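Local structure of phosphodiesterase (Salpingoeca rosetta, 7D7P) at residues 104-108 against 277-281; 130-135 against 248-252; 316-321 against 341-345. The protein is an all-helical member of the cyclic nucleotide phosphodiesterase family, of the HD superfamily, and carries a zinc ion and a magnesium ion. One frame throughout, in Å; residues are numbered along the deposited sequence.

Contact 1 of 3, residues 104-108 against 277-281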
loop_
_atom_site.group_PDB
_atom_site.type_symbol
_atom_site.label_atom_id
_atom_site.label_comp_id
_atom_site.label_asym_id
_atom_site.label_seq_id
_atom_site.Cartn_x
_atom_site.Cartn_y
_atom_site.Cartn_z
ATOM N N ASN A 104 11.022 -17.715 -24.697
ATOM C CA ASN A 104 11.177 -16.491 -23.932
ATOM C C ASN A 104 11.522 -16.816 -22.481
ATOM O O ASN A 104 11.252 -17.921 -22.000
ATOM C CB ASN A 104 9.894 -15.664 -23.991
ATOM C CG ASN A 104 9.509 -15.281 -25.406
ATOM O OD1 ASN A 104 10.315 -14.731 -26.158
ATOM N ND2 ASN A 104 8.268 -15.577 -25.780
ATOM N N PRO A 105 12.135 -15.869 -21.763
ATOM C CA PRO A 105 12.413 -16.110 -20.335
ATOM C C PRO A 105 11.160 -16.304 -19.498
ATOM O O PRO A 105 11.142 -17.170 -18.616
ATOM C CB PRO A 105 13.189 -14.852 -19.914
ATOM C CG PRO A 105 13.767 -14.315 -21.180
ATOM C CD PRO A 105 12.764 -14.629 -22.252
ATOM N N PHE A 106 10.108 -15.524 -19.746
ATOM C CA PHE A 106 8.869 -15.620 -18.981
ATOM C C PHE A 106 7.719 -16.171 -19.806
ATOM O O PHE A 106 7.105 -17.173 -19.426
ATOM C CB PHE A 106 8.494 -14.248 -18.399
ATOM C CG PHE A 106 7.282 -14.279 -17.502
ATOM C CD1 PHE A 106 6.000 -14.224 -18.034
ATOM C CD2 PHE A 106 7.426 -14.358 -16.127
ATOM C CE1 PHE A 106 4.889 -14.256 -17.216
ATOM C CE2 PHE A 106 6.317 -14.386 -15.301
ATOM C CZ PHE A 106 5.047 -14.337 -15.847
ATOM N N HIS A 107 7.382 -15.531 -20.928
ATOM C CA HIS A 107 6.198 -15.905 -21.704
ATOM C C HIS A 107 6.543 -17.109 -22.573
ATOM O O HIS A 107 6.740 -17.013 -23.787
ATOM C CB HIS A 107 5.700 -14.727 -22.534
ATOM C CG HIS A 107 5.103 -13.622 -21.717
ATOM N ND1 HIS A 107 5.823 -12.517 -21.318
ATOM C CD2 HIS A 107 3.854 -13.456 -21.220
ATOM C CE1 HIS A 107 5.043 -11.716 -20.614
ATOM N NE2 HIS A 107 3.844 -12.263 -20.539
ATOM N N ASN A 108 6.606 -18.272 -21.925
ATOM C CA ASN A 108 7.023 -19.502 -22.585
ATOM C C ASN A 108 6.037 -20.631 -22.301
ATOM O O ASN A 108 4.986 -20.412 -21.688
ATOM C CB ASN A 108 8.435 -19.895 -22.136
ATOM C CG ASN A 108 8.597 -19.879 -20.621
ATOM O OD1 ASN A 108 7.753 -20.396 -19.889
ATOM N ND2 ASN A 108 9.688 -19.284 -20.145
ATOM N N ARG A 277 12.710 -13.387 -14.490
ATOM C CA ARG A 277 12.575 -13.706 -15.907
ATOM C C ARG A 277 11.773 -12.639 -16.641
ATOM O O ARG A 277 12.086 -12.303 -17.788
ATOM C CB ARG A 277 11.927 -15.081 -16.070
ATOM C CG ARG A 277 12.855 -16.218 -15.685
ATOM C CD ARG A 277 12.129 -17.546 -15.565
ATOM N NE ARG A 277 13.075 -18.654 -15.465
ATOM C CZ ARG A 277 13.467 -19.393 -16.497
ATOM N NH1 ARG A 277 12.990 -19.143 -17.709
ATOM N NH2 ARG A 277 14.334 -20.381 -16.319
ATOM N N LEU A 278 10.737 -12.091 -15.997
ATOM C CA LEU A 278 9.974 -11.012 -16.616
ATOM C C LEU A 278 10.819 -9.751 -16.754
ATOM O O LEU A 278 10.731 -9.045 -17.766
ATOM C CB LEU A 278 8.712 -10.725 -15.802
ATOM C CG LEU A 278 7.745 -9.706 -16.411
ATOM C CD1 LEU A 278 7.122 -10.256 -17.690
ATOM C CD2 LEU A 278 6.668 -9.293 -15.412
ATOM N N GLN A 279 11.637 -9.450 -15.742
ATOM C CA GLN A 279 12.531 -8.299 -15.823
ATOM C C GLN A 279 13.483 -8.424 -17.006
ATOM O O GLN A 279 13.790 -7.430 -17.673
ATOM C CB GLN A 279 13.313 -8.153 -14.515
ATOM C CG GLN A 279 14.154 -6.885 -14.421
ATOM C CD GLN A 279 15.085 -6.888 -13.219
ATOM O OE1 GLN A 279 15.755 -7.882 -12.942
ATOM N NE2 GLN A 279 15.122 -5.776 -12.496
ATOM N N LYS A 280 13.953 -9.643 -17.288
ATOM C CA LYS A 280 14.835 -9.851 -18.433
ATOM C C LYS A 280 14.131 -9.517 -19.742
ATOM O O LYS A 280 14.740 -8.943 -20.653
ATOM C CB LYS A 280 15.346 -11.292 -18.448
ATOM C CG LYS A 280 16.504 -11.523 -19.404
ATOM C CD LYS A 280 16.933 -12.980 -19.411
ATOM C CE LYS A 280 18.436 -13.116 -19.218
ATOM N NZ LYS A 280 18.908 -14.492 -19.534
ATOM N N GLU A 281 12.847 -9.870 -19.856
ATOM C CA GLU A 281 12.081 -9.481 -21.034
ATOM C C GLU A 281 11.922 -7.966 -21.109
ATOM O O GLU A 281 12.053 -7.375 -22.189
ATOM C CB GLU A 281 10.714 -10.162 -21.024
ATOM C CG GLU A 281 10.780 -11.670 -21.157
ATOM C CD GLU A 281 9.425 -12.295 -21.416
ATOM O OE1 GLU A 281 8.429 -11.546 -21.528
ATOM O OE2 GLU A 281 9.359 -13.538 -21.511
#
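Hydrogen bonds to the carboxylate of Glu281 dominate the meeting of loop 104-108 with helix 268-291. OE2 accepts hydrogen bonds from two backbone amides on the same face of the carboxylate plane: Phe106 N, 2.8 Å from Glu281 OE2 and well above that plane, and His107 N, closer to it on the syn side. OE1 turns its syn lone pair to the imidazole, with His107 ND1 2.8 Å from Glu281 OE1 and the acceptor lying in the ring plane. The glutamate chain, extended beyond CG, carries its carboxylate across to the turn centred on His107, an inverse gamma turn. One turn earlier, the extended Arg277 delivers NH1 to a lone pair of the Pro105 carbonyl, 2.9 Å from Arg277 NH1 to Pro105 O, with the oxygen in the guanidinium plane.

Apolar contacts fill in around these bonds. Leu278 CD1 sits over one face of the Phe106 ring in a CH-pi contact, 4.3 Å from its centroid, while the Pro105 ring packs its CG against Lys280 CD at 3.9 Å.

His107 lies close to the zinc ion. With ND1 held by Glu281 and its ring stacked on His150, the imidazole is fixed in rotation beside the metal site.

Contact 2 of 3, residues 130-135 against 248-252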
loop_
_atom_site.group_PDB
_atom_site.type_symbol
_atom_site.label_atom_id
_atom_site.label_comp_id
_atom_site.label_asym_id
_atom_site.label_seq_id
_atom_site.Cartn_x
_atom_site.Cartn_y
_atom_site.Cartn_z
ATOM N N PHE A 130 -21.344 -23.970 -10.461
ATOM C CA PHE A 130 -21.995 -23.167 -11.490
ATOM C C PHE A 130 -21.376 -23.283 -12.876
ATOM O O PHE A 130 -22.091 -23.055 -13.859
ATOM C CB PHE A 130 -22.054 -21.682 -11.084
ATOM C CG PHE A 130 -20.713 -21.050 -10.798
ATOM C CD1 PHE A 130 -19.913 -20.579 -11.828
ATOM C CD2 PHE A 130 -20.278 -20.883 -9.492
ATOM C CE1 PHE A 130 -18.691 -19.983 -11.562
ATOM C CE2 PHE A 130 -19.058 -20.286 -9.222
ATOM C CZ PHE A 130 -18.265 -19.836 -10.258
ATOM N N ILE A 131 -20.095 -23.638 -13.002
ATOM C CA ILE A 131 -19.497 -23.781 -14.324
ATOM C C ILE A 131 -20.099 -24.990 -15.030
ATOM O O ILE A 131 -20.403 -26.016 -14.405
ATOM C CB ILE A 131 -17.964 -23.891 -14.225
ATOM C CG1 ILE A 131 -17.320 -23.610 -15.585
ATOM C CG2 ILE A 131 -17.534 -25.263 -13.724
ATOM C CD1 ILE A 131 -15.804 -23.616 -15.559
ATOM N N THR A 132 -20.296 -24.866 -16.338
ATOM C CA THR A 132 -20.806 -25.973 -17.132
ATOM C C THR A 132 -19.655 -26.820 -17.663
ATOM O O THR A 132 -18.486 -26.429 -17.624
ATOM C CB THR A 132 -21.669 -25.466 -18.290
ATOM O OG1 THR A 132 -20.823 -25.011 -19.356
ATOM C CG2 THR A 132 -22.568 -24.326 -17.830
ATOM N N GLU A 133 -20.008 -28.002 -18.172
ATOM C CA GLU A 133 -19.003 -28.915 -18.705
ATOM C C GLU A 133 -18.277 -28.309 -19.898
ATOM O O GLU A 133 -17.054 -28.435 -20.020
ATOM C CB GLU A 133 -19.657 -30.240 -19.095
ATOM C CG GLU A 133 -18.689 -31.401 -19.186
ATOM C CD GLU A 133 -18.149 -31.805 -17.832
ATOM O OE1 GLU A 133 -18.931 -31.808 -16.857
ATOM O OE2 GLU A 133 -16.943 -32.117 -17.741
ATOM N N VAL A 134 -19.016 -27.648 -20.792
ATOM C CA VAL A 134 -18.390 -27.046 -21.965
ATOM C C VAL A 134 -17.491 -25.885 -21.553
ATOM O O VAL A 134 -16.377 -25.734 -22.070
ATOM C CB VAL A 134 -19.465 -26.610 -22.979
ATOM C CG1 VAL A 134 -18.863 -25.706 -24.047
ATOM C CG2 VAL A 134 -20.116 -27.828 -23.621
ATOM N N GLU A 135 -17.946 -25.060 -20.606
ATOM C CA GLU A 135 -17.129 -23.944 -20.140
ATOM C C GLU A 135 -15.872 -24.426 -19.423
ATOM O O GLU A 135 -14.834 -23.760 -19.485
ATOM C CB GLU A 135 -17.951 -23.034 -19.225
ATOM C CG GLU A 135 -19.083 -22.298 -19.935
ATOM C CD GLU A 135 -20.117 -21.740 -18.976
ATOM O OE1 GLU A 135 -20.044 -22.047 -17.765
ATOM O OE2 GLU A 135 -21.012 -20.998 -19.436
ATOM N N ARG A 248 -21.741 -15.205 -15.316
ATOM C CA ARG A 248 -20.853 -16.347 -15.131
ATOM C C ARG A 248 -19.619 -16.234 -16.018
ATOM O O ARG A 248 -18.514 -16.599 -15.601
ATOM C CB ARG A 248 -21.601 -17.651 -15.415
ATOM C CG ARG A 248 -20.787 -18.905 -15.134
ATOM C CD ARG A 248 -21.640 -20.164 -15.227
ATOM N NE ARG A 248 -22.061 -20.457 -16.595
ATOM C CZ ARG A 248 -23.304 -20.305 -17.045
ATOM N NH1 ARG A 248 -24.253 -19.858 -16.235
ATOM N NH2 ARG A 248 -23.596 -20.598 -18.306
ATOM N N LEU A 249 -19.786 -15.728 -17.243
ATOM C CA LEU A 249 -18.635 -15.522 -18.118
ATOM C C LEU A 249 -17.690 -14.474 -17.543
ATOM O O LEU A 249 -16.464 -14.608 -17.650
ATOM C CB LEU A 249 -19.101 -15.118 -19.517
ATOM C CG LEU A 249 -17.991 -14.850 -20.539
ATOM C CD1 LEU A 249 -17.049 -16.046 -20.645
ATOM C CD2 LEU A 249 -18.569 -14.498 -21.904
ATOM N N PHE A 250 -18.241 -13.423 -16.928
ATOM C CA PHE A 250 -17.402 -12.423 -16.275
ATOM C C PHE A 250 -16.534 -13.056 -15.193
ATOM O O PHE A 250 -15.345 -12.734 -15.072
ATOM C CB PHE A 250 -18.275 -11.313 -15.686
ATOM C CG PHE A 250 -17.522 -10.335 -14.824
ATOM C CD1 PHE A 250 -16.768 -9.325 -15.398
ATOM C CD2 PHE A 250 -17.581 -10.416 -13.443
ATOM C CE1 PHE A 250 -16.079 -8.422 -14.613
ATOM C CE2 PHE A 250 -16.894 -9.516 -12.651
ATOM C CZ PHE A 250 -16.142 -8.519 -13.237
ATOM N N VAL A 251 -17.112 -13.965 -14.404
ATOM C CA VAL A 251 -16.363 -14.636 -13.345
ATOM C C VAL A 251 -15.253 -15.499 -13.933
ATOM O O VAL A 251 -14.130 -15.527 -13.415
ATOM C CB VAL A 251 -17.320 -15.459 -12.463
ATOM C CG1 VAL A 251 -16.542 -16.391 -11.542
ATOM C CG2 VAL A 251 -18.222 -14.533 -11.658
ATOM N N LEU A 252 -15.546 -16.215 -15.022
ATOM C CA LEU A 252 -14.510 -17.007 -15.682
ATOM C C LEU A 252 -13.374 -16.120 -16.178
ATOM O O LEU A 252 -12.196 -16.472 -16.041
ATOM C CB LEU A 252 -15.111 -17.806 -16.839
ATOM C CG LEU A 252 -16.254 -18.763 -16.494
ATOM C CD1 LEU A 252 -16.731 -19.497 -17.738
ATOM C CD2 LEU A 252 -15.829 -19.746 -15.415
#
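Arg248 and Glu135 form a side-on salt bridge between helix 245-260 and the capping box that starts helix 133-145, where Thr132 OG1 accepts from Glu135 N and Glu135 OE1 from Thr132 N. Arg248 has the most surface buried here. Its chain bends at chi3 (69°) and presents NE and NH2 together: Arg248 NE lies 2.8 Å from Glu135 OE1, on the syn lone pair, and Arg248 NH2 lies 2.8 Å from Glu135 OE2. The carboxylate and guanidinium planes are 34° apart, so the pair is twisted rather than coplanar. Glu135 OE2 has a second charged partner in Arg205 of helix 200-215, while NH1 and NH2 of Arg248 also bond to Leu241 O and Asn245 OD1, respectively; the buried charges are thus shared among several groups.

Phe130 comes next in buried surface. Its ring runs alongside the arginine chain in the opposite direction, bringing Phe130 CD1 to 3.8 Å from Arg248 CG, and its far end reaches Val251 CG1.

Leu252 splits its two methyls between two partners. Leu252 CD1 rests 4.0 Å from Glu135 CB, and CD2 meets the tip of Ile131, 3.9 Å from Leu252 CD2 to Ile131 CD1.

Contact 3 of 3, residues 316-321 against 341-345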
loop_
_atom_site.group_PDB
_atom_site.type_symbol
_atom_site.label_atom_id
_atom_site.label_comp_id
_atom_site.label_asym_id
_atom_site.label_seq_id
_atom_site.Cartn_x
_atom_site.Cartn_y
_atom_site.Cartn_z
ATOM N N ILE A 316 2.511 -5.380 -6.388
ATOM C CA ILE A 316 1.674 -6.076 -5.419
ATOM C C ILE A 316 0.769 -5.092 -4.684
ATOM O O ILE A 316 -0.419 -5.359 -4.477
ATOM C CB ILE A 316 2.553 -6.884 -4.449
ATOM C CG1 ILE A 316 3.168 -8.089 -5.165
ATOM C CG2 ILE A 316 1.753 -7.326 -3.235
ATOM C CD1 ILE A 316 4.261 -8.775 -4.379
ATOM N N ASN A 317 1.306 -3.933 -4.296
ATOM C CA ASN A 317 0.538 -3.009 -3.466
ATOM C C ASN A 317 -0.611 -2.362 -4.229
ATOM O O ASN A 317 -1.659 -2.080 -3.638
ATOM C CB ASN A 317 1.453 -1.930 -2.888
ATOM C CG ASN A 317 1.837 -2.204 -1.447
ATOM O OD1 ASN A 317 1.199 -3.005 -0.766
ATOM N ND2 ASN A 317 2.883 -1.537 -0.976
ATOM N N PHE A 318 -0.446 -2.121 -5.529
ATOM C CA PHE A 318 -1.436 -1.373 -6.289
ATOM C C PHE A 318 -2.210 -2.205 -7.302
ATOM O O PHE A 318 -3.227 -1.725 -7.813
ATOM C CB PHE A 318 -0.766 -0.196 -7.013
ATOM C CG PHE A 318 -0.369 0.924 -6.096
ATOM C CD1 PHE A 318 -1.333 1.682 -5.451
ATOM C CD2 PHE A 318 0.967 1.214 -5.871
ATOM C CE1 PHE A 318 -0.974 2.711 -4.602
ATOM C CE2 PHE A 318 1.333 2.244 -5.023
ATOM C CZ PHE A 318 0.361 2.993 -4.388
ATOM N N VAL A 319 -1.774 -3.426 -7.608
ATOM C CA VAL A 319 -2.456 -4.224 -8.625
ATOM C C VAL A 319 -2.934 -5.555 -8.052
ATOM O O VAL A 319 -4.126 -5.876 -8.117
ATOM C CB VAL A 319 -1.553 -4.457 -9.850
ATOM C CG1 VAL A 319 -2.271 -5.319 -10.876
ATOM C CG2 VAL A 319 -1.131 -3.131 -10.464
ATOM N N VAL A 320 -2.016 -6.340 -7.490
ATOM C CA VAL A 320 -2.353 -7.700 -7.078
ATOM C C VAL A 320 -3.170 -7.694 -5.793
ATOM O O VAL A 320 -4.217 -8.345 -5.707
ATOM C CB VAL A 320 -1.078 -8.551 -6.932
ATOM C CG1 VAL A 320 -1.442 -9.986 -6.563
ATOM C CG2 VAL A 320 -0.273 -8.520 -8.218
ATOM N N LYS A 321 -2.700 -6.974 -4.773
ATOM C CA LYS A 321 -3.407 -6.973 -3.491
ATOM C C LYS A 321 -4.812 -6.400 -3.593
ATOM O O LYS A 321 -5.750 -7.041 -3.077
ATOM C CB LYS A 321 -2.573 -6.230 -2.439
ATOM C CG LYS A 321 -3.040 -6.429 -1.008
ATOM C CD LYS A 321 -1.954 -6.003 -0.029
ATOM C CE LYS A 321 -2.346 -6.294 1.409
ATOM N NZ LYS A 321 -1.187 -6.130 2.332
ATOM N N ILE A 341 0.286 -13.514 -0.598
ATOM C CA ILE A 341 0.681 -12.228 -1.166
ATOM C C ILE A 341 1.416 -11.387 -0.129
ATOM O O ILE A 341 2.433 -10.751 -0.431
ATOM C CB ILE A 341 -0.556 -11.501 -1.728
ATOM C CG1 ILE A 341 -1.040 -12.184 -3.010
ATOM C CG2 ILE A 341 -0.257 -10.032 -1.980
ATOM C CD1 ILE A 341 -2.467 -11.850 -3.379
ATOM N N ASP A 342 0.927 -11.384 1.115
ATOM C CA ASP A 342 1.559 -10.579 2.156
ATOM C C ASP A 342 2.945 -11.106 2.511
ATOM O O ASP A 342 3.880 -10.321 2.709
ATOM C CB ASP A 342 0.666 -10.531 3.395
ATOM C CG ASP A 342 -0.527 -9.611 3.217
ATOM O OD1 ASP A 342 -0.539 -8.838 2.236
ATOM O OD2 ASP A 342 -1.455 -9.665 4.053
ATOM N N ALA A 343 3.099 -12.430 2.599
ATOM C CA ALA A 343 4.410 -13.001 2.895
ATOM C C ALA A 343 5.429 -12.631 1.823
ATOM O O ALA A 343 6.570 -12.273 2.139
ATOM C CB ALA A 343 4.305 -14.520 3.038
ATOM N N ASN A 344 5.034 -12.706 0.549
ATOM C CA ASN A 344 5.931 -12.289 -0.526
ATOM C C ASN A 344 6.189 -10.787 -0.477
ATOM O O ASN A 344 7.321 -10.339 -0.693
ATOM C CB ASN A 344 5.350 -12.686 -1.883
ATOM C CG ASN A 344 5.356 -14.187 -2.106
ATOM O OD1 ASN A 344 6.216 -14.900 -1.590
ATOM N ND2 ASN A 344 4.397 -14.673 -2.888
ATOM N N LEU A 345 5.150 -9.994 -0.199
ATOM C CA LEU A 345 5.332 -8.552 -0.083
ATOM C C LEU A 345 6.310 -8.205 1.034
ATOM O O LEU A 345 7.170 -7.331 0.870
ATOM C CB LEU A 345 3.983 -7.872 0.154
ATOM C CG LEU A 345 4.009 -6.351 0.316
ATOM C CD1 LEU A 345 4.606 -5.686 -0.917
ATOM C CD2 LEU A 345 2.610 -5.824 0.594
#
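Ile316 and Ile341 touch through their CG2 methyls, 3.6 Å from Ile316 CG2 to Ile341 CG2, as the two side chains slide past each other in opposite directions. The same methyl of Ile316 also meets Leu345 CD1, so this branch lies between the two residues that helix 336-359 offers one turn apart. Ile341 turns its other branch to the next turn of the partner helix, where Ile341 CD1 packs 3.8 Å from Val320 CG1. The second methyl of Leu345, CD2, lies 3.4 Å from Asn317 OD1, the two side chains crossing at about a right angle.

Beside this apolar strip runs a single salt bridge. Lys321, its CG anti to the backbone N (chi1 -167°) and its chain fully extended beyond, stretches across the groove until Lys321 NZ is 2.8 Å from Asp342 OD1. The ammonium approaches from above the carboxylate plane. Glu287 of the second subunit lies near both charges, making a long, weak ion pair with Lys321 and a like-charge approach to Asp342 that the lysine probably eases.

What positions these groups is the backbone. A wider pi-type turn spans residues 316-320, with Lys321 N bonded to Ile316 O, and within it Ile316 and Val320 both point toward the partner.

The two helix segments run nearly antiparallel, at 158° with axes 11.5 Å apart, as a hairpin of consecutive helices 305-330 and 336-359. Pro264 covers Ile316 and Val320 from a loop, and Asn344 fastens helix 336-359 to that loop at Pro264 and Lys266, next to helix 268-291.

Overall arrangement
Contact 2 is the most buried of the three, whereas contacts 1 and 3 are only partly so. All rest on helices, yet a loop meets a helix in contact 1, a helix start meets a helix in contact 2, and two helices pair in contact 3. Contacts 1 and 2 lie on opposite sides of the chain's centre, their own centres 30 Å apart, and use the successive helices 268-291 and 245-260. Each centres on a glutamate carboxylate, binding backbone amides and an imidazole near zinc in the first, and chiefly arginines in the second. Contact 3 is mainly aliphatic, its one ion pair facing the second subunit.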